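Long-range contacts in DNA repair protein RAD2 (Saccharomyces cerevisiae, PDB 4Q0Z), which cuts single-stranded DNA as a magnesium-dependent endonuclease and is essential for the incision step of excision repair of DNA damaged by UV light, bulky adducts or cross-linking agents: residues T167-A172 against R319-H324; R70-F75 against G162-T167; I188-S193 against T201-N206; V81-T86 against S242-G247. One frame throughout, in Å; residues are numbered along the deposited sequence.

Overall arrangement
This chain carries the nuclease core, in which the N-domain and I-domain build a seven-stranded mixed sheet. Contacts 2 and 3 lie in that sheet with centres about 15 Å apart: contact 2 joins edge strand 165-167 to strand 70-75, contact 3 joins strands 187-189 and 203-205. Contact 1 follows contact 2 directly in the chain, sharing Thr167, and its loop closes around contact 3. Contact 4 crosses contacts 1 and 2 along the chain, tying helix 81-95 to the loop after helix 230-240. Contacts 1 and 4 meet at Glu171 and Tyr244. Contacts 1, 3 and 4 each hold a predicted magnesium ligand, consistent with distant parts of the sequence converging on one metal-binding active site.

Contact 1. Residues T167-A172 against R319-H324; sequences TAPMEA and RPEVDH
Pro169 faces Val322 and Met170 faces Glu321, with the CA atoms of Pro169 and Val322 5.8 Å apart, so the two loops pass each other in opposite directions. Neither is a regular strand, and no direct hydrogen bond joins them; two waters do the work. One accepts from Met170 N and donates to both Glu171 O and Glu321 O, the last at 2.7 Å from the water. The second donates to Glu171 OE2, 2.8 Å away, and accepts from Glu321 N, so both backbone polar groups of Glu321 are used.

Among the side chains, the Pro169 ring lies against the backbone of the other loop: its CB is 3.6 Å from Glu321 O and its CG rests against Asp323 N, an amide that donates to Gln175 of helix 172-181. Glu321 has CG anti to the backbone N (chi1 -176°) and continues fully extended, which lays its CG on Pro169 CB at 3.7 Å and carries OE1 on to Met170 CG at 3.5 Å. Glu171 bends at chi2 (88°), so that its carboxylate turns toward the second loop, where OE2 comes within 4.1 Å of Pro320 CB, while OE1 is hydrogen-bonded to the hydroxyl of Tyr244.

Glu171, at the N-cap position of helix 172-181, is by similarity a magnesium ligand, and its side chain lies about 6 Å from a bound calcium ion. With one oxygen held by a tyrosine and the other by a bridging water, the carboxylate is probably kept from turning by second-shell contacts that reach as far as loop 319-324.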
loop_
_atom_site.group_PDB
_atom_site.type_symbol
_atom_site.label_atom_id
_atom_site.label_comp_id
_atom_site.label_asym_id
_atom_site.label_seq_id
_atom_site.Cartn_x
_atom_site.Cartn_y
_atom_site.Cartn_z
ATOM N N THR A 167 -10.304 -37.148 -15.375
ATOM C CA THR A 167 -11.091 -36.148 -14.693
ATOM C C THR A 167 -11.019 -36.499 -13.225
ATOM O O THR A 167 -11.383 -37.609 -12.844
ATOM C CB THR A 167 -12.544 -36.127 -15.199
ATOM O OG1 THR A 167 -12.544 -35.765 -16.585
ATOM C CG2 THR A 167 -13.358 -35.104 -14.437
ATOM N N ALA A 168 -10.512 -35.575 -12.411
ATOM C CA ALA A 168 -10.396 -35.822 -10.980
ATOM C C ALA A 168 -11.796 -35.935 -10.402
ATOM O O ALA A 168 -12.726 -35.372 -10.958
ATOM C CB ALA A 168 -9.631 -34.677 -10.297
ATOM N N PRO A 169 -11.953 -36.671 -9.292
ATOM C CA PRO A 169 -13.220 -36.607 -8.562
ATOM C C PRO A 169 -13.559 -35.166 -8.170
ATOM O O PRO A 169 -14.651 -34.695 -8.437
ATOM C CB PRO A 169 -12.948 -37.439 -7.311
ATOM C CG PRO A 169 -11.835 -38.332 -7.676
ATOM C CD PRO A 169 -10.991 -37.582 -8.658
ATOM N N MET A 170 -12.630 -34.462 -7.545
ATOM C CA MET A 170 -12.893 -33.076 -7.169
ATOM C C MET A 170 -11.807 -32.144 -7.694
ATOM O O MET A 170 -11.753 -31.899 -8.885
ATOM C CB MET A 170 -13.046 -32.945 -5.657
ATOM C CG MET A 170 -14.402 -33.380 -5.151
ATOM S SD MET A 170 -15.684 -32.148 -5.484
ATOM C CE MET A 170 -17.090 -33.239 -5.534
ATOM N N GLU A 171 -10.943 -31.641 -6.812
ATOM C CA GLU A 171 -9.883 -30.735 -7.230
ATOM C C GLU A 171 -8.819 -31.468 -8.021
ATOM O O GLU A 171 -8.338 -32.527 -7.607
ATOM C CB GLU A 171 -9.206 -30.045 -6.034
ATOM C CG GLU A 171 -10.150 -29.387 -5.048
ATOM C CD GLU A 171 -10.611 -30.354 -3.975
ATOM O OE1 GLU A 171 -10.974 -29.895 -2.872
ATOM O OE2 GLU A 171 -10.619 -31.580 -4.242
ATOM N N ALA A 172 -8.431 -30.869 -9.141
ATOM C CA ALA A 172 -7.399 -31.414 -10.006
ATOM C C ALA A 172 -6.028 -31.410 -9.328
ATOM O O ALA A 172 -5.252 -32.360 -9.508
ATOM C CB ALA A 172 -7.369 -30.655 -11.324
ATOM N N ARG A 319 -7.961 -34.587 3.591
ATOM C CA ARG A 319 -8.705 -35.709 3.026
ATOM C C ARG A 319 -9.481 -35.303 1.778
ATOM O O ARG A 319 -10.701 -35.408 1.754
ATOM C CB ARG A 319 -9.705 -36.243 4.056
ATOM C CG ARG A 319 -9.122 -37.115 5.148
ATOM C CD ARG A 319 -10.156 -37.345 6.244
ATOM N NE ARG A 319 -10.090 -36.304 7.268
ATOM C CZ ARG A 319 -9.340 -36.390 8.365
ATOM N NH1 ARG A 319 -8.596 -37.469 8.579
ATOM N NH2 ARG A 319 -9.330 -35.403 9.251
ATOM N N PRO A 320 -8.791 -34.824 0.739
ATOM C CA PRO A 320 -9.606 -34.483 -0.425
ATOM C C PRO A 320 -10.049 -35.755 -1.143
ATOM O O PRO A 320 -9.469 -36.824 -0.964
ATOM C CB PRO A 320 -8.637 -33.692 -1.298
ATOM C CG PRO A 320 -7.308 -34.304 -0.985
ATOM C CD PRO A 320 -7.349 -34.685 0.466
ATOM N N GLU A 321 -11.088 -35.645 -1.947
ATOM C CA GLU A 321 -11.560 -36.808 -2.651
ATOM C C GLU A 321 -10.683 -37.037 -3.881
ATOM O O GLU A 321 -10.697 -36.248 -4.824
ATOM C CB GLU A 321 -13.025 -36.625 -3.025
ATOM C CG GLU A 321 -13.605 -37.843 -3.687
ATOM C CD GLU A 321 -15.029 -37.630 -4.130
ATOM O OE1 GLU A 321 -15.532 -36.489 -3.997
ATOM O OE2 GLU A 321 -15.641 -38.607 -4.610
ATOM N N VAL A 322 -9.885 -38.099 -3.854
ATOM C CA VAL A 322 -9.040 -38.427 -4.996
ATOM C C VAL A 322 -9.188 -39.882 -5.416
ATOM O O VAL A 322 -9.608 -40.733 -4.636
ATOM C CB VAL A 322 -7.550 -38.139 -4.716
ATOM C CG1 VAL A 322 -7.331 -36.652 -4.422
ATOM C CG2 VAL A 322 -7.046 -38.993 -3.566
ATOM N N ASP A 323 -8.830 -40.147 -6.661
ATOM C CA ASP A 323 -8.835 -41.489 -7.222
ATOM C C ASP A 323 -7.494 -42.183 -6.997
ATOM O O ASP A 323 -6.464 -41.737 -7.519
ATOM C CB ASP A 323 -9.111 -41.400 -8.728
ATOM C CG ASP A 323 -9.267 -42.767 -9.379
ATOM O OD1 ASP A 323 -9.032 -43.812 -8.724
ATOM O OD2 ASP A 323 -9.601 -42.790 -10.573
ATOM N N HIS A 324 -7.523 -43.295 -6.259
ATOM C CA HIS A 324 -6.313 -44.033 -5.894
ATOM C C HIS A 324 -5.916 -45.115 -6.894
ATOM O O HIS A 324 -5.085 -45.966 -6.590
ATOM C CB HIS A 324 -6.474 -44.664 -4.508
ATOM C CG HIS A 324 -6.864 -43.685 -3.455
ATOM N ND1 HIS A 324 -5.974 -42.777 -2.923
ATOM C CD2 HIS A 324 -8.052 -43.451 -2.849
ATOM C CE1 HIS A 324 -6.595 -42.030 -2.028
ATOM N NE2 HIS A 324 -7.859 -42.416 -1.965
HETATM O O HOH W 1 -9.904 -34.917 -7.019
HETATM O O HOH W 2 -12.009 -32.947 -2.275
#

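Contact 2. Residues R70-F75 against G162-T167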
loop_
_atom_site.group_PDB
_atom_site.type_symbol
_atom_site.label_atom_id
_atom_site.label_comp_id
_atom_site.label_asym_id
_atom_site.label_seq_id
_atom_site.Cartn_x
_atom_site.Cartn_y
_atom_site.Cartn_z
ATOM N N ARG A 70 6.152 -36.109 -21.242
ATOM C CA ARG A 70 5.026 -37.014 -21.384
ATOM C C ARG A 70 3.928 -36.618 -20.416
ATOM O O ARG A 70 3.917 -37.020 -19.264
ATOM C CB ARG A 70 5.482 -38.452 -21.142
ATOM C CG ARG A 70 6.440 -38.941 -22.225
ATOM C CD ARG A 70 6.735 -40.426 -22.085
ATOM N NE ARG A 70 7.608 -40.659 -20.942
ATOM C CZ ARG A 70 7.573 -41.752 -20.189
ATOM N NH1 ARG A 70 6.696 -42.709 -20.463
ATOM N NH2 ARG A 70 8.408 -41.885 -19.159
ATOM N N PRO A 71 2.987 -35.817 -20.886
ATOM C CA PRO A 71 2.062 -35.213 -19.929
ATOM C C PRO A 71 0.820 -36.066 -19.775
ATOM O O PRO A 71 0.430 -36.825 -20.693
ATOM C CB PRO A 71 1.705 -33.902 -20.615
ATOM C CG PRO A 71 1.749 -34.258 -22.128
ATOM C CD PRO A 71 2.760 -35.367 -22.274
ATOM N N VAL A 72 0.207 -35.968 -18.607
ATOM C CA VAL A 72 -1.139 -36.491 -18.435
ATOM C C VAL A 72 -1.970 -35.359 -17.855
ATOM O O VAL A 72 -1.613 -34.764 -16.835
ATOM C CB VAL A 72 -1.205 -37.792 -17.578
ATOM C CG1 VAL A 72 -0.348 -37.675 -16.374
ATOM C CG2 VAL A 72 -2.680 -38.134 -17.191
ATOM N N PHE A 73 -3.053 -35.035 -18.550
ATOM C CA PHE A 73 -3.844 -33.862 -18.234
ATOM C C PHE A 73 -4.883 -34.205 -17.180
ATOM O O PHE A 73 -5.492 -35.271 -17.222
ATOM C CB PHE A 73 -4.506 -33.322 -19.499
ATOM C CG PHE A 73 -3.634 -32.368 -20.281
ATOM C CD1 PHE A 73 -2.378 -32.759 -20.733
ATOM C CD2 PHE A 73 -4.079 -31.082 -20.580
ATOM C CE1 PHE A 73 -1.580 -31.878 -21.443
ATOM C CE2 PHE A 73 -3.280 -30.202 -21.294
ATOM C CZ PHE A 73 -2.028 -30.596 -21.722
ATOM N N VAL A 74 -5.064 -33.304 -16.222
ATOM C CA VAL A 74 -5.997 -33.532 -15.126
ATOM C C VAL A 74 -7.013 -32.394 -15.094
ATOM O O VAL A 74 -6.638 -31.219 -15.063
ATOM C CB VAL A 74 -5.260 -33.636 -13.765
ATOM C CG1 VAL A 74 -6.239 -33.955 -12.637
ATOM C CG2 VAL A 74 -4.131 -34.683 -13.839
ATOM N N PHE A 75 -8.292 -32.758 -15.126
ATOM C CA PHE A 75 -9.391 -31.809 -15.137
ATOM C C PHE A 75 -10.142 -31.925 -13.820
ATOM O O PHE A 75 -10.158 -32.997 -13.208
ATOM C CB PHE A 75 -10.362 -32.119 -16.296
ATOM C CG PHE A 75 -9.802 -31.829 -17.665
ATOM C CD1 PHE A 75 -9.954 -30.588 -18.235
ATOM C CD2 PHE A 75 -9.121 -32.807 -18.377
ATOM C CE1 PHE A 75 -9.438 -30.317 -19.484
ATOM C CE2 PHE A 75 -8.614 -32.543 -19.631
ATOM C CZ PHE A 75 -8.772 -31.293 -20.184
ATOM N N GLY A 162 -2.433 -38.172 -28.784
ATOM C CA GLY A 162 -1.932 -39.368 -28.114
ATOM C C GLY A 162 -1.688 -39.152 -26.630
ATOM O O GLY A 162 -1.020 -39.948 -25.977
ATOM N N ILE A 163 -2.253 -38.072 -26.097
ATOM C CA ILE A 163 -2.002 -37.666 -24.721
ATOM C C ILE A 163 -3.143 -38.057 -23.801
ATOM O O ILE A 163 -4.271 -37.613 -23.975
ATOM C CB ILE A 163 -1.763 -36.147 -24.619
ATOM C CG1 ILE A 163 -0.453 -35.765 -25.317
ATOM C CG2 ILE A 163 -1.741 -35.707 -23.159
ATOM C CD1 ILE A 163 -0.349 -34.249 -25.614
ATOM N N PRO A 164 -2.842 -38.885 -22.794
ATOM C CA PRO A 164 -3.861 -39.353 -21.849
ATOM C C PRO A 164 -4.379 -38.236 -20.937
ATOM O O PRO A 164 -3.673 -37.250 -20.675
ATOM C CB PRO A 164 -3.097 -40.377 -21.009
ATOM C CG PRO A 164 -1.692 -39.856 -20.998
ATOM C CD PRO A 164 -1.480 -39.273 -22.390
ATOM N N TYR A 165 -5.605 -38.395 -20.449
ATOM C CA TYR A 165 -6.157 -37.457 -19.478
ATOM C C TYR A 165 -7.098 -38.162 -18.518
ATOM O O TYR A 165 -7.555 -39.264 -18.777
ATOM C CB TYR A 165 -6.876 -36.280 -20.162
ATOM C CG TYR A 165 -8.071 -36.676 -21.011
ATOM C CD1 TYR A 165 -9.341 -36.781 -20.454
ATOM C CD2 TYR A 165 -7.926 -36.942 -22.373
ATOM C CE1 TYR A 165 -10.426 -37.149 -21.222
ATOM C CE2 TYR A 165 -9.005 -37.313 -23.149
ATOM C CZ TYR A 165 -10.248 -37.417 -22.565
ATOM O OH TYR A 165 -11.318 -37.769 -23.325
ATOM N N ILE A 166 -7.359 -37.516 -17.396
ATOM C CA ILE A 166 -8.331 -38.003 -16.441
ATOM C C ILE A 166 -9.167 -36.833 -15.972
ATOM O O ILE A 166 -8.796 -35.665 -16.155
ATOM C CB ILE A 166 -7.676 -38.676 -15.205
ATOM C CG1 ILE A 166 -6.843 -37.677 -14.401
ATOM C CG2 ILE A 166 -6.833 -39.889 -15.620
ATOM C CD1 ILE A 166 -6.003 -38.331 -13.274
ATOM N N THR A 167 -10.304 -37.148 -15.375
ATOM C CA THR A 167 -11.091 -36.148 -14.693
ATOM C C THR A 167 -11.019 -36.499 -13.225
ATOM O O THR A 167 -11.383 -37.609 -12.844
ATOM C CB THR A 167 -12.544 -36.127 -15.199
ATOM O OG1 THR A 167 -12.544 -35.765 -16.585
ATOM C CG2 THR A 167 -13.358 -35.104 -14.437
#
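Ile166 N donates to Phe73 O at 2.9 Å, the shortest of three backbone hydrogen bonds that pair strand 70-75 in parallel with strand 165-167. Phe73 N donates to Pro164 O and Phe75 N to Ile166 O, each over 3.1 Å. Weaker CA-H...O contacts add to these: Tyr165 CA is 3.2 Å from Phe73 O, which thus receives two approaches, and Val72 CA is 3.5 Å from Pro164 O.

Apolar packing follows the two faces of the sheet. On one, Ile166 has CG1 between its backbone N and carbonyl carbon (chi1 64°) and runs beside Val74, pointing the same way, its CG1 4.1 Å from Val74 CG2; helix 172-181 covers this pair. On the other, Phe73 and Tyr165 touch through their CB atoms, Ile163 CG2 reaches Phe73 CD1 at 3.9 Å, and helix 148-161 packs above.

The Phe75 ring turns its edge to Ile166 O, with CD2 3.6 Å away in the plane of the ring. Three backbone bonds and apolar side chains on both faces thus join strand 70-75 of the N-domain to strand 165-167 of the I-domain, the outermost strand on this side of the sheet within the chain.

Contact 3. Residues I188-S193 against T201-N206; sequences IITDDS and TKIYKN
Asp191 has CG anti to its carbonyl carbon (chi1 -64°), which swings OD1 over to Asn206 N; this 2.8 Å bond lies nearly in line with the carboxylate C-O bond. Lys205, bent at chi2 and chi4, curls back so that NZ gives a hydrogen bond to Asn206 OD1 over 2.7 Å and pairs with a phosphate of the bound DNA. Were the Asp191 carboxylate traded for an alanine's methyl, Asn206 N would probably lose its acceptor and the end of strand 203-205 would be less firmly held.

Before this point the backbones pair in parallel: Ile188 N donates to Lys202 O, and Tyr204 N to Ile188 O at 2.7 Å. Thr190 N reaches Tyr204 O only weakly. Ile188 and Ile203 lie side by side, CB of the first 3.7 Å from CD1 of the second, while Tyr204 presents its ring edge to Ile188 O. Thr190 OG1 accepts from Asp192 N at 2.9 Å, an ST turn just before a predicted magnesium ligand, and also bonds to Asp29.

The pair forms the strands of a beta-alpha-beta unit around helix 194-197, flanked in the sheet by strands 25-29 and 213-217, with helix 172-181 against Ile188 and helix 5-9 against Ile203.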
loop_
_atom_site.group_PDB
_atom_site.type_symbol
_atom_site.label_atom_id
_atom_site.label_comp_id
_atom_site.label_asym_id
_atom_site.label_seq_id
_atom_site.Cartn_x
_atom_site.Cartn_y
_atom_site.Cartn_z
ATOM N N ILE A 188 4.782 -32.496 -11.101
ATOM C CA ILE A 188 3.478 -31.878 -11.260
ATOM C C ILE A 188 3.639 -30.499 -11.892
ATOM O O ILE A 188 4.405 -29.671 -11.397
ATOM C CB ILE A 188 2.762 -31.751 -9.897
ATOM C CG1 ILE A 188 2.526 -33.146 -9.304
ATOM C CG2 ILE A 188 1.465 -30.954 -10.042
ATOM C CD1 ILE A 188 1.972 -33.130 -7.888
ATOM N N ILE A 189 2.929 -30.276 -12.997
ATOM C CA ILE A 189 2.805 -28.962 -13.611
ATOM C C ILE A 189 1.487 -28.264 -13.204
ATOM O O ILE A 189 0.377 -28.688 -13.596
ATOM C CB ILE A 189 2.907 -29.048 -15.155
ATOM C CG1 ILE A 189 4.325 -29.459 -15.560
ATOM C CG2 ILE A 189 2.550 -27.706 -15.788
ATOM C CD1 ILE A 189 4.499 -29.830 -17.003
ATOM N N THR A 190 1.637 -27.200 -12.416
ATOM C CA THR A 190 0.538 -26.392 -11.916
ATOM C C THR A 190 1.064 -25.056 -11.428
ATOM O O THR A 190 2.239 -24.921 -11.062
ATOM C CB THR A 190 -0.197 -27.041 -10.704
ATOM O OG1 THR A 190 -1.299 -26.216 -10.316
ATOM C CG2 THR A 190 0.720 -27.184 -9.506
ATOM N N ASP A 191 0.175 -24.073 -11.413
ATOM C CA ASP A 191 0.473 -22.764 -10.852
ATOM C C ASP A 191 -0.341 -22.534 -9.572
ATOM O O ASP A 191 -0.273 -21.465 -8.974
ATOM C CB ASP A 191 0.158 -21.658 -11.867
ATOM C CG ASP A 191 1.031 -21.718 -13.131
ATOM O OD1 ASP A 191 2.220 -22.057 -13.056
ATOM O OD2 ASP A 191 0.511 -21.405 -14.223
ATOM N N ASP A 192 -1.107 -23.536 -9.145
ATOM C CA ASP A 192 -1.958 -23.369 -7.974
ATOM C C ASP A 192 -1.308 -23.855 -6.656
ATOM O O ASP A 192 -1.058 -25.041 -6.458
ATOM C CB ASP A 192 -3.308 -24.037 -8.180
ATOM C CG ASP A 192 -4.309 -23.609 -7.148
ATOM O OD1 ASP A 192 -4.081 -23.892 -5.960
ATOM O OD2 ASP A 192 -5.305 -22.957 -7.508
ATOM N N SER A 193 -1.070 -22.918 -5.749
ATOM C CA SER A 193 -0.391 -23.219 -4.494
ATOM C C SER A 193 -1.139 -24.206 -3.595
ATOM O O SER A 193 -0.512 -24.837 -2.748
ATOM C CB SER A 193 -0.058 -21.931 -3.722
ATOM O OG SER A 193 -1.236 -21.203 -3.391
ATOM N N THR A 201 4.234 -32.195 -4.147
ATOM C CA THR A 201 5.609 -31.738 -4.141
ATOM C C THR A 201 6.112 -31.843 -5.575
ATOM O O THR A 201 5.359 -32.277 -6.446
ATOM C CB THR A 201 6.475 -32.564 -3.151
ATOM O OG1 THR A 201 7.819 -32.072 -3.168
ATOM C CG2 THR A 201 6.431 -34.095 -3.476
ATOM N N LYS A 202 7.361 -31.448 -5.815
ATOM C CA LYS A 202 7.959 -31.488 -7.150
ATOM C C LYS A 202 7.064 -30.756 -8.152
ATOM O O LYS A 202 6.546 -31.325 -9.114
ATOM C CB LYS A 202 8.213 -32.923 -7.584
ATOM C CG LYS A 202 9.202 -33.651 -6.710
ATOM C CD LYS A 202 9.422 -35.071 -7.236
ATOM C CE LYS A 202 10.744 -35.655 -6.737
ATOM N NZ LYS A 202 10.718 -37.150 -6.608
ATOM N N ILE A 203 6.899 -29.474 -7.879
ATOM C CA ILE A 203 5.972 -28.630 -8.562
ATOM C C ILE A 203 6.764 -27.839 -9.560
ATOM O O ILE A 203 7.817 -27.288 -9.230
ATOM C CB ILE A 203 5.306 -27.673 -7.559
ATOM C CG1 ILE A 203 4.594 -28.486 -6.478
ATOM C CG2 ILE A 203 4.328 -26.766 -8.247
ATOM C CD1 ILE A 203 3.650 -29.514 -7.075
ATOM N N TYR A 204 6.266 -27.809 -10.793
ATOM C CA TYR A 204 6.876 -27.011 -11.837
ATOM C C TYR A 204 5.947 -25.859 -12.187
ATOM O O TYR A 204 4.887 -26.053 -12.778
ATOM C CB TYR A 204 7.166 -27.881 -13.042
ATOM C CG TYR A 204 8.228 -28.918 -12.783
ATOM C CD1 TYR A 204 7.917 -30.132 -12.155
ATOM C CD2 TYR A 204 9.552 -28.689 -13.165
ATOM C CE1 TYR A 204 8.902 -31.094 -11.917
ATOM C CE2 TYR A 204 10.541 -29.630 -12.925
ATOM C CZ TYR A 204 10.208 -30.831 -12.313
ATOM O OH TYR A 204 11.193 -31.750 -12.097
ATOM N N LYS A 205 6.365 -24.658 -11.808
ATOM C CA LYS A 205 5.526 -23.472 -11.842
ATOM C C LYS A 205 5.909 -22.568 -13.001
ATOM O O LYS A 205 7.081 -22.484 -13.342
ATOM C CB LYS A 205 5.668 -22.730 -10.509
ATOM C CG LYS A 205 5.230 -21.275 -10.511
ATOM C CD LYS A 205 4.163 -21.016 -9.477
ATOM C CE LYS A 205 4.149 -19.552 -9.075
ATOM N NZ LYS A 205 4.356 -18.619 -10.203
ATOM N N ASN A 206 4.916 -21.888 -13.576
ATOM C CA ASN A 206 5.091 -21.036 -14.759
ATOM C C ASN A 206 5.565 -21.778 -16.014
ATOM O O ASN A 206 6.314 -21.223 -16.822
ATOM C CB ASN A 206 6.033 -19.862 -14.488
ATOM C CG ASN A 206 5.623 -19.038 -13.279
ATOM O OD1 ASN A 206 4.474 -19.056 -12.846
ATOM N ND2 ASN A 206 6.570 -18.299 -12.741
HETATM O O HOH W 3 3.414 -24.373 -14.251
#

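Contact 4. Residues V81-T86 against S242-G247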
loop_
_atom_site.group_PDB
_atom_site.type_symbol
_atom_site.label_atom_id
_atom_site.label_comp_id
_atom_site.label_asym_id
_atom_site.label_seq_id
_atom_site.Cartn_x
_atom_site.Cartn_y
_atom_site.Cartn_z
ATOM N N VAL A 81 -18.129 -27.839 -1.743
ATOM C CA VAL A 81 -19.067 -26.815 -1.284
ATOM C C VAL A 81 -18.334 -25.611 -0.702
ATOM O O VAL A 81 -18.633 -24.466 -1.053
ATOM C CB VAL A 81 -20.105 -27.375 -0.281
ATOM C CG1 VAL A 81 -21.036 -28.371 -0.985
ATOM C CG2 VAL A 81 -19.422 -28.019 0.927
ATOM N N LEU A 82 -17.348 -25.894 0.147
ATOM C CA LEU A 82 -16.535 -24.873 0.792
ATOM C C LEU A 82 -15.910 -23.954 -0.256
ATOM O O LEU A 82 -15.919 -22.730 -0.112
ATOM C CB LEU A 82 -15.456 -25.556 1.627
ATOM C CG LEU A 82 -14.847 -24.899 2.854
ATOM C CD1 LEU A 82 -15.918 -24.286 3.734
ATOM C CD2 LEU A 82 -14.070 -25.957 3.617
ATOM N N LYS A 83 -15.398 -24.543 -1.332
ATOM C CA LYS A 83 -14.861 -23.743 -2.427
ATOM C C LYS A 83 -15.955 -22.932 -3.132
ATOM O O LYS A 83 -15.734 -21.776 -3.510
ATOM C CB LYS A 83 -14.092 -24.609 -3.436
ATOM C CG LYS A 83 -13.610 -23.818 -4.645
ATOM C CD LYS A 83 -12.556 -24.543 -5.464
ATOM C CE LYS A 83 -12.231 -23.747 -6.733
ATOM N NZ LYS A 83 -11.161 -24.372 -7.559
ATOM N N ARG A 84 -17.134 -23.537 -3.290
ATOM C CA ARG A 84 -18.239 -22.913 -4.017
ATOM C C ARG A 84 -18.729 -21.627 -3.349
ATOM O O ARG A 84 -18.910 -20.600 -4.010
ATOM C CB ARG A 84 -19.404 -23.897 -4.180
ATOM N N GLU A 85 -18.931 -21.701 -2.035
ATOM C CA GLU A 85 -19.455 -20.588 -1.246
ATOM C C GLU A 85 -18.492 -19.397 -1.182
ATOM O O GLU A 85 -18.902 -18.239 -1.328
ATOM C CB GLU A 85 -19.783 -21.072 0.171
ATOM C CG GLU A 85 -21.145 -20.630 0.689
ATOM C CD GLU A 85 -21.073 -19.353 1.512
ATOM O OE1 GLU A 85 -21.058 -19.449 2.760
ATOM O OE2 GLU A 85 -21.032 -18.255 0.914
ATOM N N THR A 86 -17.212 -19.676 -0.954
ATOM C CA THR A 86 -16.236 -18.602 -0.842
ATOM C C THR A 86 -16.103 -17.860 -2.166
ATOM O O THR A 86 -16.035 -16.630 -2.182
ATOM C CB THR A 86 -14.860 -19.112 -0.363
ATOM O OG1 THR A 86 -14.215 -19.829 -1.420
ATOM C CG2 THR A 86 -15.025 -20.025 0.844
ATOM N N SER A 242 -7.825 -18.509 1.133
ATOM C CA SER A 242 -7.773 -19.363 -0.043
ATOM C C SER A 242 -9.196 -19.595 -0.554
ATOM O O SER A 242 -10.133 -18.953 -0.096
ATOM C CB SER A 242 -7.103 -20.697 0.283
ATOM O OG SER A 242 -7.952 -21.499 1.069
ATOM N N ASP A 243 -9.368 -20.524 -1.481
ATOM C CA ASP A 243 -10.712 -20.872 -1.946
ATOM C C ASP A 243 -11.552 -21.566 -0.865
ATOM O O ASP A 243 -12.749 -21.797 -1.045
ATOM C CB ASP A 243 -10.639 -21.744 -3.210
ATOM C CG ASP A 243 -10.123 -20.976 -4.429
ATOM O OD1 ASP A 243 -10.059 -19.734 -4.369
ATOM O OD2 ASP A 243 -9.769 -21.614 -5.442
ATOM N N TYR A 244 -10.926 -21.892 0.262
ATOM C CA TYR A 244 -11.600 -22.650 1.308
ATOM C C TYR A 244 -11.844 -21.834 2.590
ATOM O O TYR A 244 -12.515 -22.302 3.508
ATOM C CB TYR A 244 -10.795 -23.917 1.608
ATOM C CG TYR A 244 -10.690 -24.817 0.404
ATOM C CD1 TYR A 244 -9.733 -24.591 -0.579
ATOM C CD2 TYR A 244 -11.575 -25.868 0.223
ATOM C CE1 TYR A 244 -9.648 -25.397 -1.692
ATOM C CE2 TYR A 244 -11.496 -26.689 -0.885
ATOM C CZ TYR A 244 -10.538 -26.452 -1.841
ATOM O OH TYR A 244 -10.482 -27.273 -2.953
ATOM N N THR A 245 -11.308 -20.616 2.645
ATOM C CA THR A 245 -11.429 -19.788 3.840
ATOM C C THR A 245 -11.114 -18.321 3.536
ATOM O O THR A 245 -10.344 -18.018 2.617
ATOM C CB THR A 245 -10.510 -20.307 4.957
ATOM O OG1 THR A 245 -10.347 -19.296 5.962
ATOM C CG2 THR A 245 -9.151 -20.672 4.385
ATOM N N ASN A 246 -11.707 -17.412 4.308
ATOM C CA ASN A 246 -11.533 -15.980 4.073
ATOM C C ASN A 246 -10.253 -15.393 4.653
ATOM O O ASN A 246 -9.829 -14.307 4.260
ATOM C CB ASN A 246 -12.729 -15.187 4.605
ATOM C CG ASN A 246 -13.998 -15.457 3.827
ATOM O OD1 ASN A 246 -13.957 -15.779 2.635
ATOM N ND2 ASN A 246 -15.137 -15.319 4.497
ATOM N N GLY A 247 -9.641 -16.099 5.590
ATOM C CA GLY A 247 -8.459 -15.579 6.243
ATOM C C GLY A 247 -8.829 -14.448 7.179
ATOM O O GLY A 247 -10.005 -14.229 7.456
#
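Asp243 O draws two donors of very different kind from helix 81-95. Lys83 CA stands 3.2 Å from Asp243 O with its C-H almost straight at the oxygen (175°), and Thr86 OG1, set between its backbone N and carbonyl carbon (chi1 73°), donates to Asp243 O at 2.5 Å, a hydrogen bond so short that its exact length is doubtful.

Lys83 runs fully extended alongside Asp243, pointing the same way. Its CE comes to 3.5 Å from Asp243 OD2, and NZ makes a long salt bridge to Asp243 OD2 at 3.7 Å. A methionine in place of Lys83 would probably leave the Asp243 carboxylate without this positive partner from the helix.

Residues 242-245 form a type I beta turn, in which Ser242 OG accepts from Tyr244 N at 3.1 Å as an ST turn and is also hydrogen-bonded to the Tyr317 hydroxyl. The turn follows helix 230-240 and precedes helix 253-263, probably the start of the helix-three-turn-helix (H3TH) region of XPG-family nucleases; Asp243 is by similarity a magnesium ligand, its side chain about 4 Å from a bound calcium ion.

The Tyr244 ring, whose hydroxyl has Glu171 as partner, takes Lys83 CB over one face, 4.2 Å from Tyr244 CE2. Leu82 CG packs on Tyr244 O at 3.6 Å.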